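Local coordinates for TCR beta chain (Gallus gallus, PDB 6LIR), which pairs with a TCR alpha chain to form the chicken T-cell receptor, which, as in other alpha-beta receptors, probably recognises antigen presented by MHC molecules, at residues Leu151-Lys156 and Phe199-Asn204; Glu164-Asp169 and Ser183-Ser188. One frame throughout, in Å; residues are numbered along the deposited sequence.

Contact 1 of 2, residues Leu151-Lys156 and Phe199-Asn204; sequences LNLVWK and FECIAN
Two first torsions set the central meeting: Trp155 carries CG beside its backbone N (chi1 -73°) and Cys201, directly across, carries SG anti to its own N (chi1 173°), so indole and sulfur lie on the same face of the sheet. The CB of Cys201 sits over one face of the indole, 3.9 Å from the centroid of the six-membered ring of Trp155, a CH-pi contact displaced toward the CZ3-CH2 rim; SG approaches the same ring obliquely. That sulfur, joined to Cys141 of the opposite sheet, also touches CD1 of Leu153 at 3.7 Å. The indole N-H is used as well, given to OG of Ser183. An alanine in place of Trp155 would take away the ring under Cys201 CB and the N-H given to Ser183, and would probably loosen the packing between the sheets. On the other face, CD1 of Ile202 lies 3.7 Å from CG of Lys156, whose extended chain crosses it obliquely, while CG2 of Val154 meets CB of Ile202. Between these two side-chain layers the antiparallel backbones share six bonds in three hydrogen-bonded pairs; the Ile202 N to Val154 O bond, 2.8 Å, runs nearly along the C=O axis. A core tryptophan on strand C, packed against the B-to-F disulfide that joins the sheets, is characteristic of the immunoglobulin fold, here in the C1-set domain.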
loop_
_atom_site.group_PDB
_atom_site.type_symbol
_atom_site.label_atom_id
_atom_site.label_comp_id
_atom_site.label_asym_id
_atom_site.label_seq_id
_atom_site.Cartn_x
_atom_site.Cartn_y
_atom_site.Cartn_z
ATOM N N LEU B 151 -9.903 2.438 -4.124
ATOM C CA LEU B 151 -9.737 3.792 -4.620
ATOM C C LEU B 151 -8.329 4.235 -4.256
ATOM O O LEU B 151 -7.789 3.821 -3.228
ATOM C CB LEU B 151 -10.794 4.722 -4.015
ATOM C CG LEU B 151 -10.759 6.224 -4.268
ATOM C CD1 LEU B 151 -12.184 6.719 -4.315
ATOM C CD2 LEU B 151 -9.981 6.947 -3.175
ATOM N N ASN B 152 -7.731 5.061 -5.109
ATOM C CA ASN B 152 -6.391 5.569 -4.862
ATOM C C ASN B 152 -6.453 7.057 -4.558
ATOM O O ASN B 152 -7.156 7.810 -5.239
ATOM C CB ASN B 152 -5.479 5.330 -6.067
ATOM C CG ASN B 152 -4.906 3.931 -6.095
ATOM O OD1 ASN B 152 -5.038 3.216 -7.089
ATOM N ND2 ASN B 152 -4.266 3.530 -5.001
ATOM N N LEU B 153 -5.700 7.473 -3.541
ATOM C CA LEU B 153 -5.624 8.867 -3.121
ATOM C C LEU B 153 -4.161 9.284 -3.113
ATOM O O LEU B 153 -3.343 8.652 -2.438
ATOM C CB LEU B 153 -6.248 9.034 -1.731
ATOM C CG LEU B 153 -6.969 10.322 -1.340
ATOM C CD1 LEU B 153 -8.090 10.643 -2.307
ATOM C CD2 LEU B 153 -7.509 10.193 0.078
ATOM N N VAL B 154 -3.831 10.352 -3.842
ATOM C CA VAL B 154 -2.460 10.841 -3.903
ATOM C C VAL B 154 -2.451 12.349 -3.711
ATOM O O VAL B 154 -3.467 13.029 -3.876
ATOM C CB VAL B 154 -1.760 10.471 -5.231
ATOM C CG1 VAL B 154 -1.559 8.969 -5.333
ATOM C CG2 VAL B 154 -2.556 10.997 -6.416
ATOM N N TRP B 155 -1.272 12.872 -3.386
ATOM C CA TRP B 155 -1.066 14.302 -3.227
ATOM C C TRP B 155 -0.140 14.833 -4.312
ATOM O O TRP B 155 0.846 14.182 -4.673
ATOM C CB TRP B 155 -0.460 14.622 -1.859
ATOM C CG TRP B 155 -1.392 14.481 -0.702
ATOM C CD1 TRP B 155 -1.569 13.376 0.079
ATOM C CD2 TRP B 155 -2.251 15.492 -0.167
ATOM N NE1 TRP B 155 -2.496 13.633 1.062
ATOM C CE2 TRP B 155 -2.931 14.925 0.931
ATOM C CE3 TRP B 155 -2.517 16.822 -0.513
ATOM C CZ2 TRP B 155 -3.858 15.640 1.685
ATOM C CZ3 TRP B 155 -3.439 17.529 0.235
ATOM C CH2 TRP B 155 -4.097 16.938 1.323
ATOM N N LYS B 156 -0.456 16.021 -4.823
ATOM C CA LYS B 156 0.485 16.835 -5.575
ATOM C C LYS B 156 0.676 18.167 -4.864
ATOM O O LYS B 156 -0.294 18.769 -4.393
ATOM C CB LYS B 156 0.004 17.060 -7.010
ATOM C CG LYS B 156 0.091 15.819 -7.887
ATOM C CD LYS B 156 -0.189 16.148 -9.347
ATOM C CE LYS B 156 -0.024 14.925 -10.226
ATOM N NZ LYS B 156 -0.375 15.205 -11.645
ATOM N N PHE B 199 -1.792 22.826 -2.731
ATOM C CA PHE B 199 -1.808 21.499 -2.127
ATOM C C PHE B 199 -2.997 20.743 -2.703
ATOM O O PHE B 199 -4.153 21.104 -2.464
ATOM C CB PHE B 199 -1.891 21.585 -0.604
ATOM C CG PHE B 199 -0.750 22.329 0.021
ATOM C CD1 PHE B 199 0.479 21.714 0.218
ATOM C CD2 PHE B 199 -0.904 23.650 0.402
ATOM C CE1 PHE B 199 1.531 22.412 0.792
ATOM C CE2 PHE B 199 0.137 24.348 0.973
ATOM C CZ PHE B 199 1.356 23.732 1.169
ATOM N N GLU B 200 -2.700 19.704 -3.478
ATOM C CA GLU B 200 -3.682 19.033 -4.317
ATOM C C GLU B 200 -3.805 17.581 -3.887
ATOM O O GLU B 200 -2.818 16.838 -3.881
ATOM C CB GLU B 200 -3.276 19.138 -5.786
ATOM C CG GLU B 200 -4.096 18.315 -6.753
ATOM C CD GLU B 200 -3.825 18.713 -8.193
ATOM O OE1 GLU B 200 -4.577 18.276 -9.090
ATOM O OE2 GLU B 200 -2.852 19.465 -8.424
ATOM N N CYS B 201 -5.020 17.183 -3.536
ATOM C CA CYS B 201 -5.349 15.799 -3.246
ATOM C C CYS B 201 -6.173 15.261 -4.401
ATOM O O CYS B 201 -7.183 15.865 -4.773
ATOM C CB CYS B 201 -6.132 15.679 -1.937
ATOM S SG CYS B 201 -6.736 14.001 -1.623
ATOM N N ILE B 202 -5.770 14.113 -4.939
ATOM C CA ILE B 202 -6.405 13.536 -6.117
ATOM C C ILE B 202 -6.939 12.155 -5.761
ATOM O O ILE B 202 -6.218 11.328 -5.194
ATOM C CB ILE B 202 -5.422 13.442 -7.299
ATOM C CG1 ILE B 202 -4.891 14.825 -7.672
ATOM C CG2 ILE B 202 -6.071 12.757 -8.503
ATOM C CD1 ILE B 202 -3.441 14.806 -8.115
ATOM N N ALA B 203 -8.183 11.888 -6.140
ATOM C CA ALA B 203 -8.769 10.571 -5.964
ATOM C C ALA B 203 -8.939 9.948 -7.341
ATOM O O ALA B 203 -9.668 10.482 -8.182
ATOM C CB ALA B 203 -10.109 10.658 -5.233
ATOM N N ASN B 204 -8.268 8.826 -7.564
ATOM C CA ASN B 204 -8.357 8.099 -8.822
ATOM C C ASN B 204 -9.211 6.860 -8.604
ATOM O O ASN B 204 -9.007 6.126 -7.632
ATOM C CB ASN B 204 -6.965 7.725 -9.339
ATOM C CG ASN B 204 -6.076 8.940 -9.544
ATOM O OD1 ASN B 204 -6.383 9.817 -10.350
ATOM N ND2 ASN B 204 -4.976 9.004 -8.803
#

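Contact 2 of 2, residues Glu164-Asp169 and Ser183-Ser188; sequences EGVGTD and SRLRIS
Backbone hydrogen bonds join the segments at two places. Gly167 and Arg184 form a hydrogen-bonded antiparallel pair, the bond from Gly167 N to Arg184 O being short at 2.6 Å and nearly along the C=O axis; the return bond, from Arg184 N, meets Gly167 O from above its carbonyl plane. Farther along, Arg186 N donates to Gly165 O at 2.9 Å. Gly165 has a positive phi (81°), and a side chain there would run into Arg186 O. The charged interaction is a salt bridge: Arg184, bent at chi2 and chi3, folds back so that NH2 reaches Asp169 OD1 at 2.3 Å, a very short modelled distance. The oxygen lies close to the guanidinium plane, whereas the nitrogen stands above the carboxylate plane, the two planes being 54° apart. NE and NH2 of Arg184 add weak bonds to Gly167 O, which thus receives three N-H groups. Among hydroxyls, Thr168 OG1 and Ser183 OG are hydrogen-bonded at 2.7 Å. Apolar packing is modest: the side chains of Val166 and Leu185 cross obliquely, with CG2 of Val166 3.8 Å from CD1 of Leu185. Strand 166-175 is outermost in its sheet within this chain, and strand 178-188 lies between it and strand 136-146. One face, with Leu185, packs on strands 152-157 and 198-207; the other, with Arg184 and Arg186, meets the TCR alpha chain, where Asp135 of that chain pairs with Arg186.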
loop_
_atom_site.group_PDB
_atom_site.type_symbol
_atom_site.label_atom_id
_atom_site.label_comp_id
_atom_site.label_asym_id
_atom_site.label_seq_id
_atom_site.Cartn_x
_atom_site.Cartn_y
_atom_site.Cartn_z
ATOM N N GLU B 164 6.752 12.906 0.668
ATOM C CA GLU B 164 7.262 13.284 1.977
ATOM C C GLU B 164 6.144 13.870 2.836
ATOM O O GLU B 164 5.486 14.841 2.447
ATOM C CB GLU B 164 8.428 14.262 1.824
ATOM C CG GLU B 164 9.620 13.952 2.746
ATOM C CD GLU B 164 10.444 12.780 2.248
ATOM O OE1 GLU B 164 11.101 12.875 1.187
ATOM O OE2 GLU B 164 10.394 11.722 2.904
ATOM N N GLY B 165 5.957 13.288 4.017
ATOM C CA GLY B 165 4.952 13.728 4.950
ATOM C C GLY B 165 3.558 13.231 4.671
ATOM O O GLY B 165 2.622 13.640 5.368
ATOM N N VAL B 166 3.382 12.336 3.702
ATOM C CA VAL B 166 2.064 11.828 3.353
ATOM C C VAL B 166 1.836 10.521 4.098
ATOM O O VAL B 166 2.680 9.615 4.061
ATOM C CB VAL B 166 1.931 11.628 1.836
ATOM C CG1 VAL B 166 0.610 10.942 1.492
ATOM C CG2 VAL B 166 2.039 12.965 1.120
ATOM N N GLY B 167 0.706 10.429 4.795
ATOM C CA GLY B 167 0.246 9.143 5.273
ATOM C C GLY B 167 -1.132 8.807 4.755
ATOM O O GLY B 167 -2.112 9.455 5.133
ATOM N N THR B 168 -1.230 7.776 3.926
ATOM C CA THR B 168 -2.486 7.368 3.312
ATOM C C THR B 168 -2.913 6.027 3.885
ATOM O O THR B 168 -2.090 5.111 3.993
ATOM C CB THR B 168 -2.346 7.286 1.790
ATOM O OG1 THR B 168 -1.904 8.556 1.288
ATOM C CG2 THR B 168 -3.675 6.929 1.149
ATOM N N ASP B 169 -4.186 5.914 4.268
ATOM C CA ASP B 169 -4.699 4.623 4.708
ATOM C C ASP B 169 -4.498 3.590 3.610
ATOM O O ASP B 169 -4.786 3.846 2.436
ATOM C CB ASP B 169 -6.184 4.719 5.059
ATOM C CG ASP B 169 -6.458 5.703 6.167
ATOM O OD1 ASP B 169 -5.497 6.081 6.870
ATOM O OD2 ASP B 169 -7.632 6.096 6.338
ATOM N N SER B 183 -6.289 10.457 3.763
ATOM C CA SER B 183 -4.871 10.703 3.548
ATOM C C SER B 183 -4.493 11.999 4.236
ATOM O O SER B 183 -5.209 12.998 4.130
ATOM C CB SER B 183 -4.530 10.790 2.058
ATOM O OG SER B 183 -3.129 10.900 1.886
ATOM N N ARG B 184 -3.376 11.970 4.952
ATOM C CA ARG B 184 -2.867 13.125 5.672
ATOM C C ARG B 184 -1.534 13.536 5.071
ATOM O O ARG B 184 -0.669 12.686 4.836
ATOM C CB ARG B 184 -2.729 12.822 7.166
ATOM C CG ARG B 184 -4.070 12.692 7.870
ATOM C CD ARG B 184 -4.169 11.415 8.699
ATOM N NE ARG B 184 -3.956 10.218 7.898
ATOM C CZ ARG B 184 -4.665 9.099 8.010
ATOM N NH1 ARG B 184 -5.654 9.010 8.888
ATOM N NH2 ARG B 184 -4.383 8.067 7.234
ATOM N N LEU B 185 -1.390 14.825 4.785
ATOM C CA LEU B 185 -0.109 15.422 4.426
ATOM C C LEU B 185 0.261 16.414 5.521
ATOM O O LEU B 185 -0.412 17.436 5.691
ATOM C CB LEU B 185 -0.180 16.108 3.061
ATOM C CG LEU B 185 0.955 17.080 2.719
ATOM C CD1 LEU B 185 2.312 16.381 2.745
ATOM C CD2 LEU B 185 0.716 17.751 1.366
ATOM N N ARG B 186 1.319 16.110 6.266
ATOM C CA ARG B 186 1.806 16.989 7.323
ATOM C C ARG B 186 3.016 17.763 6.820
ATOM O O ARG B 186 3.980 17.165 6.330
ATOM C CB ARG B 186 2.161 16.204 8.588
ATOM C CG ARG B 186 2.253 17.093 9.834
ATOM C CD ARG B 186 2.345 16.301 11.132
ATOM N NE ARG B 186 1.913 17.111 12.276
ATOM C CZ ARG B 186 2.185 16.828 13.548
ATOM N NH1 ARG B 186 2.896 15.753 13.854
ATOM N NH2 ARG B 186 1.746 17.624 14.516
ATOM N N ILE B 187 2.952 19.093 6.912
ATOM C CA ILE B 187 4.014 19.956 6.416
ATOM C C ILE B 187 4.425 20.939 7.505
ATOM O O ILE B 187 3.689 21.187 8.462
ATOM C CB ILE B 187 3.574 20.723 5.154
ATOM C CG1 ILE B 187 2.356 21.586 5.482
ATOM C CG2 ILE B 187 3.260 19.754 4.019
ATOM C CD1 ILE B 187 1.794 22.326 4.301
ATOM N N SER B 188 5.624 21.501 7.342
ATOM C CA SER B 188 6.096 22.551 8.234
ATOM C C SER B 188 5.210 23.789 8.128
ATOM O O SER B 188 4.567 24.034 7.104
ATOM C CB SER B 188 7.545 22.910 7.908
ATOM O OG SER B 188 7.618 23.599 6.674
#

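From the N terminus the chain passes through the V-set domain and enters the C1-set domain, where 151-156 opens the loop that contact 1 will close. Before that happens, 164-169 runs into strand 166-175 and the chain turns back, so that 183-188 closes the shorter loop of contact 2, nested wholly inside the first. Helix 189-192 then leads on to 199-204. Contact 1 ties neighbouring strands of one sheet and contact 2 neighbouring strands of the other, and the two sheets stack face to face. Besides the Trp155-Ser183 bond, Phe199 CZ packs on Ile187 CD1 at 3.5 Å, and Trp155 CD1 on Val166 CG1, uniting both contacts in a single core.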